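Local coordinates for protein poly-beta-1,6-N-acetyl-D-glucosamine N-deacetylase (Aggregatibacter actinomycetemcomitans, PDB 4U10) that probably removes N-acetyl groups from poly-beta-1,6-N-acetyl-D-glucosamine through its metal-binding polysaccharide deacetylase domain, the part of a longer protein present here, at residues Val6-Ser11 with Phe230-Lys235; Ser36-Leu41 with Leu71-Gly76; Ser143-Leu148 with Pro162-Pro167; Asn182-Asp187 with Asn214-Asp219. All blocks are in the same frame, centred on the assembly; numbering follows the deposited sequence. Where two conformers were deposited one is given.

Interaction 1 (Val6-Ser11 with Phe230-Lys235); sequences VLAYHS and FALGQK. With ZN (zinc ion), chain D.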
loop_
_atom_site.group_PDB
_atom_site.type_symbol
_atom_site.label_atom_id
_atom_site.label_comp_id
_atom_site.label_asym_id
_atom_site.label_seq_id
_atom_site.Cartn_x
_atom_site.Cartn_y
_atom_site.Cartn_z
ATOM N N VAL A 6 3.296 -9.686 -6.988
ATOM C CA VAL A 6 2.717 -8.410 -6.626
ATOM C C VAL A 6 3.698 -7.285 -6.885
ATOM O O VAL A 6 4.831 -7.376 -6.450
ATOM C CB VAL A 6 2.233 -8.368 -5.150
ATOM C CG1 VAL A 6 1.515 -7.040 -4.901
ATOM C CG2 VAL A 6 1.275 -9.522 -4.828
ATOM N N LEU A 7 3.274 -6.209 -7.548
ATOM C CA LEU A 7 4.134 -5.036 -7.701
ATOM C C LEU A 7 3.721 -3.898 -6.773
ATOM O O LEU A 7 2.534 -3.581 -6.652
ATOM C CB LEU A 7 4.149 -4.527 -9.110
ATOM C CG LEU A 7 4.411 -5.508 -10.301
ATOM C CD1 LEU A 7 4.529 -4.752 -11.639
ATOM C CD2 LEU A 7 5.657 -6.340 -10.014
ATOM N N ALA A 8 4.688 -3.270 -6.111
ATOM C CA ALA A 8 4.366 -2.155 -5.180
ATOM C C ALA A 8 4.815 -0.801 -5.721
ATOM O O ALA A 8 6.025 -0.513 -5.774
ATOM C CB ALA A 8 5.015 -2.413 -3.806
ATOM N N TYR A 9 3.867 0.074 -6.014
ATOM C CA TYR A 9 4.107 1.397 -6.540
ATOM C C TYR A 9 3.726 2.435 -5.489
ATOM O O TYR A 9 3.037 2.105 -4.559
ATOM C CB TYR A 9 3.223 1.696 -7.760
ATOM C CG TYR A 9 3.612 0.924 -9.028
ATOM C CD1 TYR A 9 4.540 1.433 -9.932
ATOM C CD2 TYR A 9 2.993 -0.287 -9.332
ATOM C CE1 TYR A 9 4.890 0.688 -11.071
ATOM C CE2 TYR A 9 3.306 -1.009 -10.495
ATOM C CZ TYR A 9 4.232 -0.554 -11.335
ATOM O OH TYR A 9 4.545 -1.327 -12.465
ATOM N N HIS A 10 4.206 3.668 -5.636
ATOM C CA HIS A 10 3.804 4.782 -4.765
ATOM C C HIS A 10 3.245 5.876 -5.659
ATOM O O HIS A 10 2.189 5.660 -6.327
ATOM C CB HIS A 10 4.997 5.199 -3.887
ATOM C CG HIS A 10 5.356 4.140 -2.906
ATOM N ND1 HIS A 10 6.079 3.023 -3.262
ATOM C CD2 HIS A 10 4.987 3.958 -1.627
ATOM C CE1 HIS A 10 6.179 2.210 -2.233
ATOM N NE2 HIS A 10 5.534 2.759 -1.219
ATOM N N SER A 11 3.905 7.018 -5.719
ATOM C CA SER A 11 3.401 8.060 -6.590
ATOM C C SER A 11 3.898 7.866 -8.017
ATOM O O SER A 11 5.009 7.330 -8.247
ATOM C CB SER A 11 3.756 9.432 -6.083
ATOM O OG SER A 11 2.910 10.334 -6.652
ATOM N N PHE A 230 0.529 -7.107 3.112
ATOM C CA PHE A 230 1.475 -6.867 2.023
ATOM C C PHE A 230 2.793 -6.300 2.584
ATOM O O PHE A 230 2.828 -5.165 3.080
ATOM C CB PHE A 230 0.896 -5.837 1.045
ATOM C CG PHE A 230 -0.179 -6.357 0.073
ATOM C CD1 PHE A 230 -0.841 -7.557 0.230
ATOM C CD2 PHE A 230 -0.569 -5.529 -1.008
ATOM C CE1 PHE A 230 -1.862 -7.933 -0.700
ATOM C CE2 PHE A 230 -1.515 -5.922 -1.908
ATOM C CZ PHE A 230 -2.144 -7.112 -1.747
ATOM N N ALA A 231 3.886 -7.048 2.398
ATOM C CA ALA A 231 5.257 -6.587 2.719
ATOM C C ALA A 231 6.010 -6.159 1.430
ATOM O O ALA A 231 5.387 -5.789 0.438
ATOM C CB ALA A 231 5.987 -7.690 3.515
ATOM N N LEU A 232 7.339 -6.121 1.423
ATOM C CA LEU A 232 8.050 -5.885 0.190
ATOM C C LEU A 232 8.750 -7.197 -0.194
ATOM O O LEU A 232 8.140 -8.284 -0.089
ATOM C CB LEU A 232 8.982 -4.677 0.319
ATOM C CG LEU A 232 8.258 -3.332 0.420
ATOM C CD1 LEU A 232 9.235 -2.172 0.623
ATOM C CD2 LEU A 232 7.497 -3.144 -0.870
ATOM N N GLY A 233 10.016 -7.093 -0.603
ATOM C CA GLY A 233 10.747 -8.175 -1.280
ATOM C C GLY A 233 11.350 -9.253 -0.385
ATOM O O GLY A 233 12.149 -10.054 -0.843
ATOM N N GLN A 234 10.945 -9.273 0.872
ATOM C CA GLN A 234 11.313 -10.322 1.816
ATOM C C GLN A 234 10.622 -11.703 1.572
ATOM O O GLN A 234 10.765 -12.658 2.377
ATOM C CB GLN A 234 11.069 -9.791 3.250
ATOM C CG GLN A 234 9.735 -9.077 3.561
ATOM C CD GLN A 234 9.819 -7.545 3.565
ATOM O OE1 GLN A 234 9.930 -6.933 2.510
ATOM N NE2 GLN A 234 9.749 -6.927 4.748
ATOM N N LYS A 235 9.853 -11.785 0.481
ATOM C CA LYS A 235 9.145 -12.997 0.019
ATOM C C LYS A 235 8.772 -12.703 -1.424
ATOM O O LYS A 235 8.368 -11.570 -1.736
ATOM C CB LYS A 235 7.875 -13.233 0.837
ATOM C CG LYS A 235 6.989 -14.362 0.336
ATOM C CD LYS A 235 5.930 -14.696 1.367
ATOM C CE LYS A 235 5.245 -15.994 1.034
ATOM N NZ LYS A 235 3.787 -15.819 0.855
HETATM ZN ZN ZN D . 4.852 1.662 0.505
HETATM O O HOH W 1 4.767 2.773 2.167
#
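A8 and L232 form the tighter part of the contact: methyl CB of A8 lies 3.9 Å from CD2 of L232. With chi1 of L232 at -70°, its CG lies beside the backbone N, and the branch reaches CD2 back to the strand. V6 meets F230 more loosely, its CG1 standing 4.4 Å from CE2 of F230 at an oblique angle to the ring. V245 packs on both V6 and F230, and the ring of W51 meets that of F230 edge-to-face, so this end is buried although the pair itself barely touches. Strand 3-13 is a core strand of the polysaccharide deacetylase (NodB-type) barrel; here its flank is covered by the end of strand 228-230 and the loop after it. Two residues beyond A8, where the regular strand is interrupted, H10 binds a zinc ion through NE2 at 2.2 Å, with water 1, also bound to the zinc, in the plane of the imidazole at its edge. Toward solvent the loop turns away from the strand through G233 and Q234, both exposed. OE1 of Q234 folds back to accept a weak bond of 2.9 Å from the backbone N of L232, with an N-H...O angle of 128°.

Interaction 2 (Ser36-Leu41 with Leu71-Gly76); sequences SHFNWL and LSFDDG. With ZN (zinc ion), chain D; ZN (zinc ion), chain C.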
loop_
_atom_site.group_PDB
_atom_site.type_symbol
_atom_site.label_atom_id
_atom_site.label_comp_id
_atom_site.label_asym_id
_atom_site.label_seq_id
_atom_site.Cartn_x
_atom_site.Cartn_y
_atom_site.Cartn_z
ATOM N N SER A 36 5.023 1.551 -19.425
ATOM C CA SER A 36 5.977 0.612 -19.977
ATOM C C SER A 36 5.898 -0.710 -19.259
ATOM O O SER A 36 5.994 -1.811 -19.880
ATOM C CB SER A 36 7.420 1.189 -19.993
ATOM O OG SER A 36 8.093 0.974 -18.792
ATOM N N HIS A 37 5.736 -0.632 -17.940
ATOM C CA HIS A 37 5.505 -1.808 -17.178
ATOM C C HIS A 37 4.157 -2.474 -17.602
ATOM O O HIS A 37 4.105 -3.666 -17.742
ATOM C CB HIS A 37 5.468 -1.503 -15.685
ATOM C CG HIS A 37 6.770 -1.065 -15.129
ATOM N ND1 HIS A 37 6.888 -0.553 -13.864
ATOM C CD2 HIS A 37 8.003 -1.008 -15.670
ATOM C CE1 HIS A 37 8.147 -0.256 -13.619
ATOM N NE2 HIS A 37 8.847 -0.515 -14.702
ATOM N N PHE A 38 3.104 -1.686 -17.733
ATOM C CA PHE A 38 1.736 -2.197 -18.064
ATOM C C PHE A 38 1.710 -2.864 -19.408
ATOM O O PHE A 38 1.076 -3.897 -19.591
ATOM C CB PHE A 38 0.726 -1.056 -18.072
ATOM C CG PHE A 38 0.287 -0.637 -16.706
ATOM C CD1 PHE A 38 0.967 -1.068 -15.572
ATOM C CD2 PHE A 38 -0.761 0.235 -16.561
ATOM C CE1 PHE A 38 0.565 -0.653 -14.297
ATOM C CE2 PHE A 38 -1.151 0.647 -15.305
ATOM C CZ PHE A 38 -0.506 0.184 -14.172
ATOM N N ASN A 39 2.419 -2.250 -20.348
ATOM C CA ASN A 39 2.709 -2.892 -21.652
ATOM C C ASN A 39 3.578 -4.144 -21.617
ATOM O O ASN A 39 3.303 -5.087 -22.327
ATOM C CB ASN A 39 3.390 -1.883 -22.559
ATOM C CG ASN A 39 2.450 -0.835 -23.031
ATOM O OD1 ASN A 39 1.227 -1.025 -23.012
ATOM N ND2 ASN A 39 3.001 0.308 -23.467
ATOM N N TRP A 40 4.645 -4.135 -20.836
ATOM C CA TRP A 40 5.548 -5.240 -20.764
ATOM C C TRP A 40 4.843 -6.433 -20.134
ATOM O O TRP A 40 5.062 -7.581 -20.578
ATOM C CB TRP A 40 6.772 -4.888 -19.945
ATOM C CG TRP A 40 7.721 -5.993 -19.945
ATOM C CD1 TRP A 40 8.720 -6.195 -20.852
ATOM C CD2 TRP A 40 7.757 -7.116 -19.045
ATOM N NE1 TRP A 40 9.391 -7.350 -20.557
ATOM C CE2 TRP A 40 8.818 -7.944 -19.463
ATOM C CE3 TRP A 40 6.997 -7.501 -17.927
ATOM C CZ2 TRP A 40 9.148 -9.144 -18.803
ATOM C CZ3 TRP A 40 7.332 -8.689 -17.262
ATOM C CH2 TRP A 40 8.396 -9.497 -17.707
ATOM N N LEU A 41 3.996 -6.182 -19.121
ATOM C CA LEU A 41 3.286 -7.279 -18.488
ATOM C C LEU A 41 2.392 -7.958 -19.534
ATOM O O LEU A 41 2.433 -9.176 -19.667
ATOM C CB LEU A 41 2.419 -6.817 -17.281
ATOM C CG LEU A 41 3.147 -6.227 -16.072
ATOM C CD1 LEU A 41 2.187 -5.545 -15.130
ATOM C CD2 LEU A 41 3.882 -7.347 -15.370
ATOM N N LEU A 71 -1.389 -5.515 -8.911
ATOM C CA LEU A 71 -0.765 -4.190 -8.878
ATOM C C LEU A 71 -1.195 -3.495 -7.599
ATOM O O LEU A 71 -2.342 -3.537 -7.302
ATOM C CB LEU A 71 -1.277 -3.337 -10.045
ATOM C CG LEU A 71 -1.029 -3.842 -11.456
ATOM C CD1 LEU A 71 -1.650 -2.913 -12.505
ATOM C CD2 LEU A 71 0.440 -4.040 -11.727
ATOM N N SER A 72 -0.278 -2.800 -6.893
ATOM C CA SER A 72 -0.575 -2.140 -5.627
ATOM C C SER A 72 0.054 -0.736 -5.533
ATOM O O SER A 72 1.175 -0.532 -6.027
ATOM C CB SER A 72 -0.166 -3.010 -4.440
ATOM O OG SER A 72 1.234 -3.270 -4.370
ATOM N N PHE A 73 -0.711 0.222 -4.969
ATOM C CA PHE A 73 -0.288 1.606 -4.911
ATOM C C PHE A 73 -0.475 2.081 -3.493
ATOM O O PHE A 73 -1.540 1.869 -2.885
ATOM C CB PHE A 73 -1.062 2.498 -5.866
ATOM C CG PHE A 73 -0.909 2.099 -7.300
ATOM C CD1 PHE A 73 -1.719 1.097 -7.858
ATOM C CD2 PHE A 73 0.017 2.736 -8.121
ATOM C CE1 PHE A 73 -1.524 0.709 -9.184
ATOM C CE2 PHE A 73 0.187 2.356 -9.424
ATOM C CZ PHE A 73 -0.570 1.326 -9.954
ATOM N N ASP A 74 0.623 2.561 -2.918
ATOM C CA ASP A 74 0.658 2.959 -1.505
ATOM C C ASP A 74 0.636 4.479 -1.288
ATOM O O ASP A 74 1.317 5.218 -2.004
ATOM C CB ASP A 74 1.924 2.496 -0.792
ATOM C CG ASP A 74 2.077 0.987 -0.665
ATOM O OD1 ASP A 74 1.174 0.203 -1.024
ATOM O OD2 ASP A 74 3.152 0.601 -0.098
ATOM N N ASP A 75 -0.143 4.873 -0.254
ATOM C CA ASP A 75 -0.010 6.059 0.591
ATOM C C ASP A 75 -1.187 7.019 0.544
ATOM O O ASP A 75 -1.431 7.687 1.518
ATOM C CB ASP A 75 1.266 6.876 0.351
ATOM C CG ASP A 75 2.470 6.214 0.863
ATOM O OD1 ASP A 75 2.439 5.041 1.259
ATOM O OD2 ASP A 75 3.492 6.915 0.906
ATOM N N GLY A 76 -1.939 7.027 -0.547
ATOM C CA GLY A 76 -3.044 7.978 -0.706
ATOM C C GLY A 76 -2.722 9.195 -1.503
ATOM O O GLY A 76 -3.492 10.154 -1.447
HETATM ZN ZN ZN D . 4.852 1.662 0.505
HETATM ZN ZN ZN C . 3.484 4.094 2.531
HETATM O O HOH W 1 4.767 2.773 2.167
#
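F38 and L71 make the closest aromatic-aliphatic contact between helix 36-41 and strand 71-75. CD1 of L71 lies 3.6 Å from CE1 of F38 and almost as near to CZ, approaching the ring obliquely. F38 does not aim its CB at the strand; with chi1 at -79° the ring swings over to meet it. Ring against ring, F38 reaches F73 more loosely: the two CZ atoms are 4.4 Å apart, each near the plane of the other ring and at its edge. I87 and L88 of helix 79-91 also pack on F38, while M80 and I84 of the same helix pack on F73.

Among the aliphatic pairs, the other branch of L71 serves L41. CD2 of L71 is 4.1 Å from CD1 of L41, and the two side chains lie alongside each other, pointing opposite ways. The axes of the two short segments stay 12.7 Å apart, wide enough for the large F38 and L71 side chains to fill the interval, and run nearly antiparallel at 163°.

Metal bonds occupy the far end of the strand. OD2 of D74 binds one zinc ion at 2.1 Å and OD1 of D75 binds a second at 1.9 Å, with water 1 bridging both metals. R247 forms a salt bridge with the other oxygen of D74, OD1, so that both oxygens of D74 have a partner. D75 shares its zinc with H144 and H149, the Asp-His-His metal site characteristic of NodB-type polysaccharide deacetylases, set at the C-terminal end of a barrel strand.

Interaction 3 (Ser143-Leu148 with Pro162-Pro167); sequences SHTDNL and PAVVAP. With ZN (zinc ion), chain C.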
loop_
_atom_site.group_PDB
_atom_site.type_symbol
_atom_site.label_atom_id
_atom_site.label_comp_id
_atom_site.label_asym_id
_atom_site.label_seq_id
_atom_site.Cartn_x
_atom_site.Cartn_y
_atom_site.Cartn_z
ATOM N N SER A 143 -5.925 -1.032 3.939
ATOM C CA SER A 143 -5.361 -0.148 4.949
ATOM C C SER A 143 -3.875 -0.007 4.781
ATOM O O SER A 143 -3.172 -0.961 4.321
ATOM C CB SER A 143 -5.638 -0.734 6.328
ATOM O OG SER A 143 -5.123 0.055 7.355
ATOM N N HIS A 144 -3.372 1.151 5.265
ATOM C CA HIS A 144 -1.947 1.455 5.366
ATOM C C HIS A 144 -1.745 2.187 6.698
ATOM O O HIS A 144 -0.857 3.043 6.827
ATOM C CB HIS A 144 -1.560 2.367 4.215
ATOM C CG HIS A 144 -0.102 2.385 3.841
ATOM N ND1 HIS A 144 0.713 1.271 3.828
ATOM C CD2 HIS A 144 0.617 3.373 3.263
ATOM C CE1 HIS A 144 1.887 1.594 3.338
ATOM N NE2 HIS A 144 1.844 2.862 2.966
ATOM N N THR A 145 -2.484 1.721 7.708
ATOM C CA THR A 145 -2.589 2.232 9.088
ATOM C C THR A 145 -3.412 3.496 9.075
ATOM O O THR A 145 -3.707 3.992 8.022
ATOM C CB THR A 145 -1.226 2.464 9.825
ATOM O OG1 THR A 145 -0.630 3.646 9.305
ATOM C CG2 THR A 145 -0.280 1.284 9.555
ATOM N N ASP A 146 -3.921 3.881 10.260
ATOM C CA ASP A 146 -4.588 5.124 10.420
ATOM C C ASP A 146 -3.567 6.283 10.502
ATOM O O ASP A 146 -3.547 7.196 9.684
ATOM C CB ASP A 146 -5.546 5.120 11.644
ATOM C CG ASP A 146 -6.633 6.199 11.505
ATOM O OD1 ASP A 146 -7.163 6.384 10.366
ATOM O OD2 ASP A 146 -6.987 6.792 12.536
ATOM N N ASN A 147 -2.751 6.236 11.509
ATOM C CA ASN A 147 -1.728 7.247 11.742
ATOM C C ASN A 147 -0.399 6.642 12.259
ATOM O O ASN A 147 0.210 7.142 13.189
ATOM C CB ASN A 147 -2.267 8.293 12.700
ATOM C CG ASN A 147 -1.321 9.451 12.875
ATOM O OD1 ASN A 147 -0.571 9.734 12.006
ATOM N ND2 ASN A 147 -1.316 10.050 14.012
ATOM N N LEU A 148 0.047 5.544 11.636
ATOM C CA LEU A 148 1.344 4.922 11.952
ATOM C C LEU A 148 2.307 4.847 10.743
ATOM O O LEU A 148 3.204 3.967 10.663
ATOM C CB LEU A 148 1.105 3.556 12.622
ATOM C CG LEU A 148 0.409 3.530 13.991
ATOM C CD1 LEU A 148 0.032 2.113 14.379
ATOM C CD2 LEU A 148 1.191 4.231 15.114
ATOM N N PRO A 162 10.163 3.040 12.346
ATOM C CA PRO A 162 8.750 3.072 11.962
ATOM C C PRO A 162 7.905 2.696 13.123
ATOM O O PRO A 162 8.146 1.688 13.739
ATOM C CB PRO A 162 8.656 1.992 10.842
ATOM C CG PRO A 162 9.986 1.937 10.237
ATOM C CD PRO A 162 10.981 2.375 11.314
ATOM N N ALA A 163 6.897 3.502 13.405
ATOM C CA ALA A 163 6.025 3.333 14.528
ATOM C C ALA A 163 5.387 1.953 14.675
ATOM O O ALA A 163 5.092 1.531 15.780
ATOM C CB ALA A 163 4.916 4.428 14.502
ATOM N N VAL A 164 5.121 1.270 13.573
ATOM C CA VAL A 164 4.515 -0.031 13.618
ATOM C C VAL A 164 5.424 -1.042 14.335
ATOM O O VAL A 164 4.913 -1.910 15.025
ATOM C CB VAL A 164 4.172 -0.529 12.187
ATOM C CG1 VAL A 164 3.820 -2.015 12.166
ATOM C CG2 VAL A 164 2.990 0.219 11.648
ATOM N N VAL A 165 6.745 -0.901 14.209
ATOM C CA VAL A 165 7.636 -2.020 14.538
ATOM C C VAL A 165 8.527 -1.803 15.748
ATOM O O VAL A 165 9.399 -2.655 15.995
ATOM C CB VAL A 165 8.521 -2.479 13.354
ATOM C CG1 VAL A 165 7.656 -3.016 12.227
ATOM C CG2 VAL A 165 9.460 -1.386 12.850
ATOM N N ALA A 166 8.294 -0.725 16.513
ATOM C CA ALA A 166 9.165 -0.352 17.643
ATOM C C ALA A 166 8.350 0.214 18.792
ATOM O O ALA A 166 7.606 1.149 18.552
ATOM C CB ALA A 166 10.148 0.719 17.167
ATOM N N PRO A 167 8.459 -0.365 20.030
ATOM C CA PRO A 167 7.959 0.368 21.155
ATOM C C PRO A 167 8.620 1.753 21.213
ATOM O O PRO A 167 9.812 1.892 20.981
ATOM C CB PRO A 167 8.366 -0.486 22.358
ATOM C CG PRO A 167 8.675 -1.857 21.811
ATOM C CD PRO A 167 9.303 -1.498 20.481
HETATM ZN ZN ZN C . 3.484 4.094 2.531
HETATM O O HOH W 2 5.470 2.254 10.583
HETATM O O HOH W 1 4.767 2.773 2.167
#
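L148 packs on the turn 162-165 with its CB and one of its two methyls. Its CB sits 4.0 Å from CG2 of V164. CG, placed beside the backbone N at chi1 -65°, carries the fork: CD2 of L148 comes to 3.8 Å from CB of A163, and CD1 points to the carboxylate of D187 on helix 177-199. CG2 of V164 is also met by CG2 of T145 at 4.0 Å. Where the backbones come nearest, water 2 bridges them, giving a hydrogen bond of 2.8 Å to O of L148 and accepting a longer one from N of V164. P162-V165 is a type I beta turn closed by the bond from V165 N to P162 O, and the loop 143-148 belongs to the polysaccharide deacetylase metal site, since H144 NE2 binds a zinc ion at 2.1 Å. T145 ties the loop together: with chi1 at 75°, its OG1 donates to O of H144 in the carbonyl plane at 2.6 Å and accepts from N of L148 in an ST motif. ND1 of H144 bonds to O of V207, which probably fixes the rotation of the ring presenting NE2 to the zinc.

Interaction 4 (Asn182-Asp187 with Asn214-Asp219); sequences NRLVQD and NDVAID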
loop_
_atom_site.group_PDB
_atom_site.type_symbol
_atom_site.label_atom_id
_atom_site.label_comp_id
_atom_site.label_asym_id
_atom_site.label_seq_id
_atom_site.Cartn_x
_atom_site.Cartn_y
_atom_site.Cartn_z
ATOM N N ASN A 182 -1.368 -2.345 22.282
ATOM C CA ASN A 182 -2.555 -1.509 22.331
ATOM C C ASN A 182 -2.528 -0.406 21.258
ATOM O O ASN A 182 -3.512 -0.076 20.666
ATOM C CB ASN A 182 -2.610 -0.789 23.709
ATOM C CG ASN A 182 -3.310 -1.598 24.795
ATOM O OD1 ASN A 182 -3.724 -2.748 24.592
ATOM N ND2 ASN A 182 -3.460 -0.971 25.976
ATOM N N ARG A 183 -1.362 0.233 21.137
ATOM C CA ARG A 183 -1.152 1.311 20.176
ATOM C C ARG A 183 -1.416 0.791 18.753
ATOM O O ARG A 183 -2.129 1.432 18.029
ATOM C CB ARG A 183 0.264 1.932 20.275
ATOM C CG ARG A 183 0.538 3.019 19.240
ATOM C CD ARG A 183 1.664 3.979 19.644
ATOM N NE ARG A 183 2.921 3.259 19.888
ATOM C CZ ARG A 183 3.789 2.850 18.948
ATOM N NH1 ARG A 183 3.608 3.129 17.645
ATOM N NH2 ARG A 183 4.849 2.151 19.307
ATOM N N LEU A 184 -0.906 -0.395 18.400
ATOM C CA LEU A 184 -1.205 -0.985 17.099
ATOM C C LEU A 184 -2.656 -1.455 16.918
ATOM O O LEU A 184 -3.322 -1.177 15.884
ATOM C CB LEU A 184 -0.278 -2.158 16.838
ATOM C CG LEU A 184 1.198 -2.018 17.091
ATOM C CD1 LEU A 184 1.903 -3.249 16.539
ATOM C CD2 LEU A 184 1.809 -0.763 16.540
ATOM N N VAL A 185 -3.196 -2.174 17.908
ATOM C CA VAL A 185 -4.548 -2.641 17.812
ATOM C C VAL A 185 -5.507 -1.466 17.598
ATOM O O VAL A 185 -6.364 -1.522 16.746
ATOM C CB VAL A 185 -4.978 -3.414 19.066
ATOM C CG1 VAL A 185 -6.462 -3.773 18.966
ATOM C CG2 VAL A 185 -4.129 -4.689 19.198
ATOM N N GLN A 186 -5.384 -0.395 18.353
ATOM C CA GLN A 186 -6.395 0.679 18.228
ATOM C C GLN A 186 -6.228 1.468 16.947
ATOM O O GLN A 186 -7.230 1.877 16.363
ATOM C CB GLN A 186 -6.412 1.603 19.447
ATOM C CG GLN A 186 -6.600 0.835 20.782
ATOM C CD GLN A 186 -7.742 -0.206 20.747
ATOM O OE1 GLN A 186 -7.742 -1.188 21.500
ATOM N NE2 GLN A 186 -8.647 -0.035 19.852
ATOM N N ASP A 187 -4.965 1.706 16.542
ATOM C CA ASP A 187 -4.733 2.431 15.286
ATOM C C ASP A 187 -5.316 1.640 14.111
ATOM O O ASP A 187 -6.026 2.205 13.310
ATOM C CB ASP A 187 -3.253 2.679 15.040
ATOM C CG ASP A 187 -3.015 3.487 13.781
ATOM O OD1 ASP A 187 -2.922 2.816 12.738
ATOM O OD2 ASP A 187 -3.004 4.743 13.861
ATOM N N ASN A 214 6.050 -6.964 12.031
ATOM C CA ASN A 214 6.472 -7.978 12.943
ATOM C C ASN A 214 5.268 -8.758 13.422
ATOM O O ASN A 214 4.144 -8.559 12.948
ATOM C CB ASN A 214 7.314 -7.366 14.110
ATOM C CG ASN A 214 6.475 -6.511 15.044
ATOM O OD1 ASN A 214 5.306 -6.720 15.180
ATOM N ND2 ASN A 214 7.086 -5.556 15.667
ATOM N N ASP A 215 5.494 -9.688 14.337
ATOM C CA ASP A 215 4.431 -10.521 14.883
ATOM C C ASP A 215 3.375 -9.761 15.654
ATOM O O ASP A 215 2.188 -10.111 15.583
ATOM C CB ASP A 215 4.996 -11.705 15.756
ATOM C CG ASP A 215 5.908 -11.264 16.879
ATOM O OD1 ASP A 215 6.660 -10.248 16.781
ATOM O OD2 ASP A 215 5.879 -11.989 17.876
ATOM N N VAL A 216 3.753 -8.704 16.347
ATOM C CA VAL A 216 2.739 -7.977 17.101
ATOM C C VAL A 216 1.796 -7.234 16.124
ATOM O O VAL A 216 0.573 -7.223 16.252
ATOM C CB VAL A 216 3.410 -7.030 18.123
ATOM C CG1 VAL A 216 2.403 -6.086 18.794
ATOM C CG2 VAL A 216 4.120 -7.856 19.199
ATOM N N ALA A 217 2.392 -6.604 15.132
ATOM C CA ALA A 217 1.639 -5.886 14.122
ATOM C C ALA A 217 0.730 -6.863 13.403
ATOM O O ALA A 217 -0.412 -6.555 13.121
ATOM C CB ALA A 217 2.592 -5.233 13.150
ATOM N N ILE A 218 1.218 -8.062 13.107
ATOM C CA ILE A 218 0.406 -9.027 12.351
ATOM C C ILE A 218 -0.829 -9.369 13.136
ATOM O O ILE A 218 -1.931 -9.425 12.592
ATOM C CB ILE A 218 1.188 -10.355 12.059
ATOM C CG1 ILE A 218 2.065 -10.180 10.829
ATOM C CG2 ILE A 218 0.214 -11.462 11.755
ATOM C CD1 ILE A 218 3.090 -11.281 10.639
ATOM N N ASP A 219 -0.663 -9.623 14.417
ATOM C CA ASP A 219 -1.785 -10.045 15.239
ATOM C C ASP A 219 -2.762 -8.868 15.495
ATOM O O ASP A 219 -3.965 -9.066 15.571
ATOM C CB ASP A 219 -1.319 -10.627 16.555
ATOM C CG ASP A 219 -2.505 -11.157 17.415
ATOM O OD1 ASP A 219 -3.127 -12.144 16.981
ATOM O OD2 ASP A 219 -2.841 -10.523 18.459
#
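OD1 of N214 receives the backbone N-H groups of A217 and V216, the two residues on which L184 packs. A217 N donates to N214 OD1 at 2.9 Å, nearly straight at 173° and almost along the line of the side-chain carbonyl; V216 N reaches the same OD1 at 2.8 Å, weakly, at 119°. N214 serves as N-cap of helix 215-222, satisfying amides of the first turn, and its ND2 is held by OH of Y180. On the facing helix 177-199 a single atom does the touching. CG of L184 stands beside the backbone N, opposite the carbonyl carbon (chi1 -47°), which sends CD1 toward the A217 turn: CD1 of L184 lies 3.6 Å from CA of A217, 4.0 Å from its CB and 3.7 Å from CG1 of V216. The L184 and V216 side chains meet at about a right angle. The small A217 lets the leucine come close to the backbone. A220 extends the apolar patch to V185. This is plain helix-on-helix packing, a leucine over the capped first turn, within the deacetylase domain; the side chains of L184 and A217 lie about 12 Å from those of zinc ligands H149 and H144, respectively.

How the interactions relate
Interaction 1 joins early strand 3-13 to a loop late in the chain, and the other three contacts fall between its segments, interactions 2, 3 and 4 following one another in series. Interactions 1 and 2, centres about 10 Å apart, share the sheet in which strands 3-13 and 68-75 are neighbours. Interactions 3 and 4, about 8 Å apart, lie together on the side of the domain opposite interaction 2, tied by bonds of D187 and R183 to the loops of interaction 3. Although interactions 2 and 3 have centres about 24 Å apart, D75 and H144 bind the same zinc ion, and water 1 bridges it to the zinc of H10 and D74: distant parts of one deacetylase domain converge on its metal centre.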